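Side-chain contacts in putative alcohol dehydrogenase (Sinorhizobium meliloti, PDB 4J6F), which probably acts as an NAD(P)-dependent alcohol dehydrogenase of the medium-chain family, in which a GroES-like domain is joined to a Rossmann-type nucleotide-binding domain: residues 77-80 against 81-84; 192-195 against 196-200; 338-341 against 342-346. All blocks are in the same frame, centred on the assembly; numbering follows the deposited sequence.

Contact 1. Residues 77-80 against 81-84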
ATOM      1  N   ASP A  77       0.941  10.550  22.985  1.00 28.36           N
ATOM      2  CA  ASP A  77       0.550  11.121  24.295  1.00 29.84           C
ATOM      3  C   ASP A  77      -0.802  11.802  24.201  1.00 28.44           C
ATOM      4  O   ASP A  77      -1.719  11.535  24.987  1.00 28.86           O
ATOM      5  CB  ASP A  77       1.526  12.221  24.728  1.00 34.84           C
ATOM      6  CG  ASP A  77       2.934  11.715  25.021  1.00 41.03           C
ATOM      7  OD1 ASP A  77       3.196  10.489  24.927  1.00 41.88           O
ATOM      8  OD2 ASP A  77       3.780  12.585  25.350  1.00 42.20           O
ATOM      9  N   VAL A  78      -0.880  12.703  23.222  1.00 26.95           N
ATOM     10  CA  VAL A  78      -1.998  13.597  23.004  1.00 25.90           C
ATOM     11  C   VAL A  78      -3.180  12.807  22.471  1.00 26.83           C
ATOM     12  O   VAL A  78      -4.266  12.847  23.043  1.00 28.15           O
ATOM     13  CB  VAL A  78      -1.605  14.722  22.014  1.00 24.45           C
ATOM     14  CG1 VAL A  78      -2.806  15.553  21.605  1.00 25.29           C
ATOM     15  CG2 VAL A  78      -0.562  15.629  22.626  1.00 23.48           C
ATOM     16  N   TRP A  79      -2.966  12.070  21.391  1.00 26.40           N
ATOM     17  CA  TRP A  79      -4.058  11.308  20.794  1.00 26.77           C
ATOM     18  C   TRP A  79      -4.673  10.263  21.716  1.00 26.22           C
ATOM     19  O   TRP A  79      -5.891  10.085  21.702  1.00 27.96           O
ATOM     20  CB  TRP A  79      -3.652  10.707  19.451  1.00 26.95           C
ATOM     21  CG  TRP A  79      -3.473  11.760  18.387  1.00 29.80           C
ATOM     22  CD1 TRP A  79      -4.211  12.929  18.217  1.00 31.80           C
ATOM     23  CD2 TRP A  79      -2.517  11.744  17.337  1.00 29.28           C
ATOM     24  NE1 TRP A  79      -3.744  13.634  17.126  1.00 31.14           N
ATOM     25  CE2 TRP A  79      -2.710  12.923  16.566  1.00 31.23           C
ATOM     26  CE3 TRP A  79      -1.515  10.852  16.967  1.00 31.46           C
ATOM     27  CZ2 TRP A  79      -1.930  13.219  15.449  1.00 34.60           C
ATOM     28  CZ3 TRP A  79      -0.732  11.148  15.849  1.00 36.96           C
ATOM     29  CH2 TRP A  79      -0.948  12.321  15.102  1.00 37.09           C
ATOM     30  N   VAL A  80      -3.864   9.596  22.535  1.00 23.90           N
ATOM     31  CA  VAL A  80      -4.426   8.658  23.504  1.00 23.77           C
ATOM     32  C   VAL A  80      -5.322   9.411  24.489  1.00 26.83           C
ATOM     33  O   VAL A  80      -6.416   8.963  24.796  1.00 28.11           O
ATOM     34  CB  VAL A  80      -3.341   7.852  24.239  1.00 22.15           C
ATOM     35  CG1 VAL A  80      -3.898   7.166  25.473  1.00 22.03           C
ATOM     36  CG2 VAL A  80      -2.727   6.824  23.309  1.00 21.51           C
ATOM     37  N   ARG A  81      -4.870  10.570  24.958  1.00 27.89           N
ATOM     38  CA  ARG A  81      -5.633  11.342  25.928  1.00 29.05           C
ATOM     39  C   ARG A  81      -6.939  11.803  25.316  1.00 32.44           C
ATOM     40  O   ARG A  81      -7.987  11.667  25.932  1.00 36.33           O
ATOM     41  CB  ARG A  81      -4.824  12.534  26.409  1.00 28.31           C
ATOM     42  CG  ARG A  81      -5.445  13.333  27.543  1.00 27.79           C
ATOM     43  CD  ARG A  81      -4.767  14.689  27.636  1.00 27.19           C
ATOM     44  NE  ARG A  81      -5.316  15.562  26.606  1.00 28.30           N
ATOM     45  CZ  ARG A  81      -4.616  16.421  25.872  1.00 28.70           C
ATOM     46  NH1 ARG A  81      -3.311  16.552  26.040  1.00 27.38           N
ATOM     47  NH2 ARG A  81      -5.234  17.159  24.958  1.00 31.40           N
ATOM     48  N   GLU A  82      -6.883  12.332  24.095  1.00 32.97           N
ATOM     49  CA  GLU A  82      -8.101  12.766  23.389  1.00 33.45           C
ATOM     50  C   GLU A  82      -9.000  11.607  22.951  1.00 33.50           C
ATOM     51  O   GLU A  82     -10.191  11.807  22.757  1.00 34.66           O
ATOM     52  CB  GLU A  82      -7.754  13.636  22.184  1.00 33.87           C
ATOM     53  CG  GLU A  82      -6.886  14.819  22.557  1.00 39.52           C
ATOM     54  CD  GLU A  82      -6.581  15.740  21.392  1.00 45.22           C
ATOM     55  OE1 GLU A  82      -6.179  15.241  20.324  1.00 44.58           O
ATOM     56  OE2 GLU A  82      -6.735  16.972  21.553  1.00 49.91           O
ATOM     57  N   GLY A  83      -8.439  10.402  22.811  1.00 31.84           N
ATOM     58  CA  GLY A  83      -9.172   9.258  22.272  1.00 30.78           C
ATOM     59  C   GLY A  83      -9.375   9.457  20.779  1.00 31.94           C
ATOM     60  O   GLY A  83     -10.389   9.056  20.199  1.00 34.38           O
ATOM     61  N   ALA A  84      -8.388  10.065  20.141  1.00 29.60           N
ATOM     62  CA  ALA A  84      -8.556  10.523  18.785  1.00 28.97           C
ATOM     63  C   ALA A  84      -8.197   9.514  17.700  1.00 31.22           C
ATOM     64  O   ALA A  84      -7.883   9.919  16.581  1.00 33.92           O
ATOM     65  CB  ALA A  84      -7.760  11.789  18.590  1.00 28.59           C
TER
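Gly83, with a positive phi of 72°, breaks off helix 75-82 of the GroES-like domain in a Schellman motif, and Ala84 N reaches back to Trp79 O at 2.9 Å in a nearly straight bond. This is the six-to-one bond that defines the motif. Gly83 N is a weak second donor to Trp79 O, and its bond to Val80 O is weak and less certain. Gly83 takes the C-prime position in a conformation that glycine adopts most readily, and so turns the chain back over the last helical turn. The methyl CB of Ala84 thereby comes to 3.7 Å from Trp79 CD1, the apolar contact between the residue after C-prime and the last turn that commonly accompanies a Schellman motif.

One residue back along the helix, Glu82 N bonds to Val78 O at 2.9 Å, continuing the ordinary i to i+4 pattern up to Glu82. The side chains of Val78 and Glu82 run side by side: CG1 of Val78, anti to its own backbone N (chi1 172°), faces the Glu82 carboxylate. Beyond the helix, Asp77 OD2 bonds to the Tyr162 hydroxyl and Arg81 NE to Gly43 O, and Ala84 O accepts a hydrogen bond from Arg316 of the second subunit. Near the plane of the indole, at its edge, Glu82 OE1 lies 3.7 Å from Trp79 CD1.

Contact 2. Residues 192-195 against 196-200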
ATOM      1  N   TYR A 192      11.933   7.547  16.474  1.00 26.25           N
ATOM      2  CA  TYR A 192      13.000   6.972  15.641  1.00 26.92           C
ATOM      3  C   TYR A 192      12.774   5.487  15.351  1.00 27.90           C
ATOM      4  O   TYR A 192      13.124   4.999  14.271  1.00 29.24           O
ATOM      5  CB  TYR A 192      14.407   7.261  16.199  1.00 27.40           C
ATOM      6  CG  TYR A 192      14.810   8.732  16.068  1.00 29.74           C
ATOM      7  CD1 TYR A 192      14.149   9.723  16.800  1.00 29.99           C
ATOM      8  CD2 TYR A 192      15.836   9.134  15.207  1.00 29.32           C
ATOM      9  CE1 TYR A 192      14.493  11.057  16.680  1.00 30.05           C
ATOM     10  CE2 TYR A 192      16.190  10.472  15.088  1.00 29.23           C
ATOM     11  CZ  TYR A 192      15.512  11.429  15.826  1.00 30.86           C
ATOM     12  OH  TYR A 192      15.823  12.774  15.729  1.00 33.72           O
ATOM     13  N   LEU A 193      12.162   4.774  16.287  1.00 26.27           N
ATOM     14  CA  LEU A 193      11.754   3.416  15.999  1.00 27.25           C
ATOM     15  C   LEU A 193      10.702   3.454  14.898  1.00 29.39           C
ATOM     16  O   LEU A 193      10.821   2.723  13.900  1.00 29.73           O
ATOM     17  CB  LEU A 193      11.196   2.727  17.242  1.00 27.08           C
ATOM     18  CG  LEU A 193      10.841   1.248  17.079  1.00 27.40           C
ATOM     19  CD1 LEU A 193      12.031   0.433  16.597  1.00 26.67           C
ATOM     20  CD2 LEU A 193      10.328   0.692  18.397  1.00 28.99           C
ATOM     21  N   THR A 194       9.692   4.317  15.083  1.00 28.01           N
ATOM     22  CA  THR A 194       8.617   4.512  14.106  1.00 27.55           C
ATOM     23  C   THR A 194       9.167   4.939  12.740  1.00 28.41           C
ATOM     24  O   THR A 194       8.848   4.329  11.718  1.00 29.52           O
ATOM     25  CB  THR A 194       7.549   5.489  14.640  1.00 28.56           C
ATOM     26  OG1 THR A 194       6.925   4.898  15.775  1.00 31.14           O
ATOM     27  CG2 THR A 194       6.459   5.751  13.629  1.00 26.99           C
ATOM     28  N   GLY A 195      10.002   5.970  12.731  1.00 28.72           N
ATOM     29  CA  GLY A 195      10.779   6.330  11.544  1.00 29.49           C
ATOM     30  C   GLY A 195      11.466   5.158  10.858  1.00 29.81           C
ATOM     31  O   GLY A 195      11.237   4.928   9.672  1.00 32.23           O
ATOM     32  N   GLU A 196      12.295   4.410  11.585  1.00 29.28           N
ATOM     33  CA  GLU A 196      12.998   3.253  10.998  1.00 30.74           C
ATOM     34  C   GLU A 196      12.074   2.265  10.302  1.00 30.10           C
ATOM     35  O   GLU A 196      12.366   1.866   9.171  1.00 31.17           O
ATOM     36  CB  GLU A 196      13.823   2.486  12.030  1.00 34.06           C
ATOM     37  CG  GLU A 196      15.321   2.665  11.901  1.00 40.12           C
ATOM     38  CD  GLU A 196      15.857   2.339  10.516  1.00 44.25           C
ATOM     39  OE1 GLU A 196      15.837   1.157  10.110  1.00 45.26           O
ATOM     40  OE2 GLU A 196      16.325   3.273   9.841  1.00 46.55           O
ATOM     41  N   ARG A 197      10.980   1.874  10.977  1.00 27.14           N
ATOM     42  CA  ARG A 197      10.053   0.858  10.465  1.00 24.45           C
ATOM     43  C   ARG A 197       9.506   1.336   9.142  1.00 24.81           C
ATOM     44  O   ARG A 197       9.472   0.591   8.168  1.00 23.82           O
ATOM     45  CB  ARG A 197       8.891   0.631  11.423  1.00 23.86           C
ATOM     46  CG  ARG A 197       8.454  -0.821  11.634  1.00 24.92           C
ATOM     47  CD  ARG A 197       8.557  -1.716  10.408  1.00 25.77           C
ATOM     48  NE  ARG A 197       9.037  -3.058  10.743  1.00 27.68           N
ATOM     49  CZ  ARG A 197       8.309  -4.170  10.677  1.00 28.64           C
ATOM     50  NH1 ARG A 197       7.050  -4.131  10.273  1.00 29.20           N
ATOM     51  NH2 ARG A 197       8.845  -5.331  11.013  1.00 29.08           N
HETATM   52  N   MSE A 198       9.110   2.606   9.113  1.00 28.33           N
HETATM   53  CA  MSE A 198       8.544   3.231   7.915  1.00 29.85           C
HETATM   54  C   MSE A 198       9.521   3.072   6.791  1.00 29.81           C
HETATM   55  O   MSE A 198       9.145   2.627   5.711  1.00 29.52           O
HETATM   56  CB  MSE A 198       8.240   4.703   8.163  1.00 31.21           C
HETATM   57  CG  MSE A 198       6.930   4.910   8.919  1.00 35.14           C
HETATM   58 SE   MSE A 198       6.677   6.842   9.275  1.00 41.49          SE
HETATM   59  CE  MSE A 198       6.344   7.504   7.453  1.00 38.97           C
ATOM     60  N   LEU A 199      10.789   3.398   7.045  1.00 30.52           N
ATOM     61  CA  LEU A 199      11.824   3.321   6.014  1.00 34.32           C
ATOM     62  C   LEU A 199      12.125   1.886   5.594  1.00 37.29           C
ATOM     63  O   LEU A 199      12.548   1.640   4.463  1.00 37.60           O
ATOM     64  CB  LEU A 199      13.104   4.038   6.456  1.00 35.80           C
ATOM     65  CG  LEU A 199      12.951   5.556   6.614  1.00 37.00           C
ATOM     66  CD1 LEU A 199      14.269   6.211   6.982  1.00 39.68           C
ATOM     67  CD2 LEU A 199      12.360   6.207   5.369  1.00 35.45           C
ATOM     68  N   GLU A 200      11.890   0.949   6.508  1.00 38.02           N
ATOM     69  CA  GLU A 200      12.093  -0.466   6.249  1.00 37.78           C
ATOM     70  C   GLU A 200      10.922  -1.047   5.426  1.00 32.19           C
ATOM     71  O   GLU A 200      11.118  -1.875   4.519  1.00 29.53           O
ATOM     72  CB  GLU A 200      12.281  -1.197   7.585  1.00 45.19           C
ATOM     73  CG  GLU A 200      12.893  -2.590   7.488  1.00 57.42           C
ATOM     74  CD  GLU A 200      14.406  -2.593   7.333  1.00 65.41           C
ATOM     75  OE1 GLU A 200      15.001  -3.652   7.625  1.00 69.22           O
ATOM     76  OE2 GLU A 200      15.003  -1.565   6.924  1.00 64.30           O
TER
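Helix 189-201 of this dehydrogenase illustrates how consecutive turns of an alpha-helix are joined: between residues 192-195 and 196-200 the links are backbone bonds. Four successive amides bond to carbonyls four residues back: Glu196 N to Tyr192 O at 2.9 Å, Arg197 N to Leu193 O at 3.0 Å, then Met198 N to Thr194 O and Leu199 N to Gly195 O, each at 3.1 Å.

Side chains of the second turn meet chiefly carbonyl oxygens of the first. Met198, present as selenomethionine, has its CG anti to the carbonyl carbon (chi1 -80°), which brings CG to 3.4 Å from Thr194 O; beyond it the chain leads away, and SE makes only a loose approach to the CG2 methyl of Thr194, at 4.5 Å. Gly195 adds no side chain here, and CG of Leu199 approaches its carbonyl oxygen at 3.6 Å. The CB of Glu196 rests 3.4 Å from Tyr192 O, but its bent chain carries the carboxylate away from the first turn to a salt bridge with Arg338. Arg197 likewise sends NE to Asp335, and the hydroxyl of Thr194 turns back to Cys190 O.

Leu199 and Met198 pack on helix 218-229, whereas Leu193 reaches helix 333-344 and strand 133-140. Packed among these three elements, helix 189-201 is consistent with the helix that joins the catalytic and nucleotide-binding domains in medium-chain dehydrogenases.

Contact 3. Residues 338-341 against 342-346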
ATOM      1  N   ARG A 338      19.124  -1.660  15.608  1.00 34.94           N
ATOM      2  CA  ARG A 338      19.724  -0.791  14.610  1.00 34.68           C
ATOM      3  C   ARG A 338      19.705   0.639  15.102  1.00 34.75           C
ATOM      4  O   ARG A 338      20.657   1.387  14.891  1.00 36.56           O
ATOM      5  CB  ARG A 338      18.979  -0.891  13.280  1.00 33.49           C
ATOM      6  CG  ARG A 338      19.639  -0.123  12.140  1.00 35.01           C
ATOM      7  CD  ARG A 338      19.336  -0.776  10.799  1.00 38.69           C
ATOM      8  NE  ARG A 338      17.900  -0.777  10.518  1.00 40.68           N
ATOM      9  CZ  ARG A 338      17.093  -1.840  10.587  1.00 39.87           C
ATOM     10  NH1 ARG A 338      17.552  -3.041  10.915  1.00 38.19           N
ATOM     11  NH2 ARG A 338      15.804  -1.690  10.327  1.00 40.09           N
ATOM     12  N   LEU A 339      18.619   1.022  15.762  1.00 32.45           N
ATOM     13  CA  LEU A 339      18.512   2.369  16.301  1.00 32.24           C
ATOM     14  C   LEU A 339      19.572   2.592  17.378  1.00 33.13           C
ATOM     15  O   LEU A 339      20.322   3.571  17.320  1.00 32.70           O
ATOM     16  CB  LEU A 339      17.106   2.623  16.833  1.00 31.83           C
ATOM     17  CG  LEU A 339      16.845   3.883  17.638  1.00 31.16           C
ATOM     18  CD1 LEU A 339      17.247   5.093  16.813  1.00 32.88           C
ATOM     19  CD2 LEU A 339      15.374   3.931  18.006  1.00 28.72           C
ATOM     20  N   VAL A 340      19.654   1.669  18.338  1.00 34.03           N
ATOM     21  CA  VAL A 340      20.724   1.722  19.336  1.00 34.87           C
ATOM     22  C   VAL A 340      22.072   1.886  18.619  1.00 36.24           C
ATOM     23  O   VAL A 340      22.835   2.808  18.926  1.00 38.32           O
ATOM     24  CB  VAL A 340      20.716   0.494  20.288  1.00 31.96           C
ATOM     25  CG1 VAL A 340      21.958   0.463  21.175  1.00 30.89           C
ATOM     26  CG2 VAL A 340      19.472   0.518  21.161  1.00 29.44           C
ATOM     27  N   ARG A 341      22.328   1.022  17.640  1.00 34.47           N
ATOM     28  CA  ARG A 341      23.557   1.057  16.868  1.00 36.31           C
ATOM     29  C   ARG A 341      23.810   2.442  16.244  1.00 36.58           C
ATOM     30  O   ARG A 341      24.932   2.961  16.306  1.00 36.27           O
ATOM     31  CB  ARG A 341      23.509  -0.032  15.803  1.00 39.26           C
ATOM     32  CG  ARG A 341      24.788  -0.830  15.629  1.00 43.78           C
ATOM     33  CD  ARG A 341      24.493  -2.265  15.203  1.00 48.38           C
ATOM     34  NE  ARG A 341      23.636  -2.368  14.008  1.00 51.61           N
ATOM     35  CZ  ARG A 341      22.482  -3.040  13.954  1.00 48.59           C
ATOM     36  NH1 ARG A 341      22.028  -3.689  15.025  1.00 50.89           N
ATOM     37  NH2 ARG A 341      21.781  -3.067  12.828  1.00 43.27           N
ATOM     38  N   TYR A 342      22.766   3.049  15.675  1.00 36.26           N
ATOM     39  CA  TYR A 342      22.877   4.378  15.060  1.00 36.78           C
ATOM     40  C   TYR A 342      23.282   5.446  16.067  1.00 36.43           C
ATOM     41  O   TYR A 342      24.182   6.265  15.809  1.00 36.11           O
ATOM     42  CB  TYR A 342      21.553   4.807  14.426  1.00 37.48           C
ATOM     43  CG  TYR A 342      21.260   4.266  13.043  1.00 38.13           C
ATOM     44  CD1 TYR A 342      22.274   3.777  12.218  1.00 39.23           C
ATOM     45  CD2 TYR A 342      19.957   4.278  12.544  1.00 38.91           C
ATOM     46  CE1 TYR A 342      21.993   3.287  10.947  1.00 39.74           C
ATOM     47  CE2 TYR A 342      19.666   3.799  11.272  1.00 41.26           C
ATOM     48  CZ  TYR A 342      20.688   3.305  10.481  1.00 40.78           C
ATOM     49  OH  TYR A 342      20.398   2.840   9.229  1.00 41.69           O
ATOM     50  N   ILE A 343      22.588   5.448  17.201  1.00 35.69           N
ATOM     51  CA  ILE A 343      22.920   6.333  18.309  1.00 35.64           C
ATOM     52  C   ILE A 343      24.392   6.191  18.701  1.00 38.08           C
ATOM     53  O   ILE A 343      25.093   7.203  18.840  1.00 39.12           O
ATOM     54  CB  ILE A 343      22.020   6.079  19.528  1.00 34.59           C
ATOM     55  CG1 ILE A 343      20.592   6.575  19.251  1.00 32.76           C
ATOM     56  CG2 ILE A 343      22.600   6.772  20.747  1.00 36.52           C
ATOM     57  CD1 ILE A 343      19.515   5.929  20.107  1.00 31.08           C
ATOM     58  N   GLU A 344      24.853   4.941  18.843  1.00 39.10           N
ATOM     59  CA  GLU A 344      26.221   4.651  19.302  1.00 40.21           C
ATOM     60  C   GLU A 344      27.281   5.080  18.315  1.00 42.09           C
ATOM     61  O   GLU A 344      28.223   5.761  18.684  1.00 41.77           O
ATOM     62  CB  GLU A 344      26.384   3.185  19.663  1.00 41.36           C
ATOM     63  CG  GLU A 344      25.688   2.821  20.967  1.00 44.46           C
ATOM     64  CD  GLU A 344      25.775   1.340  21.284  1.00 48.84           C
ATOM     65  OE1 GLU A 344      25.592   0.945  22.463  1.00 47.02           O
ATOM     66  OE2 GLU A 344      26.033   0.570  20.335  1.00 53.56           O
ATOM     67  N   GLU A 345      27.103   4.709  17.050  1.00 47.57           N
ATOM     68  CA  GLU A 345      28.014   5.111  15.967  1.00 48.62           C
ATOM     69  C   GLU A 345      27.863   6.587  15.596  1.00 44.11           C
ATOM     70  O   GLU A 345      28.530   7.065  14.687  1.00 43.48           O
ATOM     71  CB  GLU A 345      27.776   4.246  14.724  1.00 53.12           C
ATOM     72  CG  GLU A 345      28.042   2.760  14.917  1.00 62.26           C
ATOM     73  CD  GLU A 345      27.348   1.884  13.877  1.00 78.05           C
ATOM     74  OE1 GLU A 345      26.777   2.413  12.892  1.00 85.16           O
ATOM     75  OE2 GLU A 345      27.370   0.647  14.046  1.00 85.18           O
ATOM     76  N   LYS A 346      26.978   7.293  16.298  1.00 43.30           N
ATOM     77  CA  LYS A 346      26.641   8.698  16.005  1.00 45.11           C
ATOM     78  C   LYS A 346      26.236   8.986  14.542  1.00 44.57           C
ATOM     79  O   LYS A 346      26.606  10.018  13.977  1.00 44.03           O
ATOM     80  CB  LYS A 346      27.762   9.639  16.469  1.00 46.45           C
ATOM     81  CG  LYS A 346      27.867   9.767  17.980  1.00 48.60           C
ATOM     82  CD  LYS A 346      29.026  10.660  18.389  1.00 51.72           C
ATOM     83  CE  LYS A 346      29.367  10.489  19.860  1.00 57.75           C
ATOM     84  NZ  LYS A 346      28.294  10.987  20.772  1.00 62.01           N
TER
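Arg338 lays its aliphatic chain over one face of the Tyr342 ring, one helical turn further on. The two side chains run side by side in the same direction, and Arg338 CG sits 4.2 Å from the ring centroid, 19° off the normal, in a CH-pi contact. The guanidinium does not stack: its plane stands 78° from that of the ring, and its NH2 forms a salt bridge to Asp335 OD1. Tyr342 CG is anti to its carbonyl carbon (chi1 -82°), which swings the ring back along the helix and also brings Arg338 O over a ring face.

The other pairs differ in style. Leu339 and Ile343 cross at an angle, their CD1 methyls 4.1 Å apart. Val340 CG1 runs alongside the carboxylate of Glu344, whose OE1 accepts a hydrogen bond from Ala177 N. Arg341 and Glu345 are also aligned, with Glu345 OE2 3.4 Å from the methylene CG of Arg341, although their charged atoms do not meet.

Helix 333-344 closes in a Schellman motif at Lys346. Tyr342 packs against helix 218-229 and Glu196 of helix 189-201, while Ile343 reaches the loop at Val176, just after strand 173-175.

How the contacts relate
The three contacts follow one another along the chain, on helices 75-82, 189-201 and 333-344. Contacts 2 and 3, with centres 14 Å apart, touch directly: besides the ion pair of Arg338 with Glu196, Glu200 is a longer, weak partner of the same arginine, and Tyr192 packs on Leu339. Helix 218-229 meets side chains of both. Contact 1 stands apart, its centre 21 Å from contact 2 and 30 Å from contact 3, on the other side of the chain's centre from the latter. Contact 1 thus ends a helix in the GroES-like region, whereas contacts 2 and 3 lie on two helices that pack together although far apart in sequence.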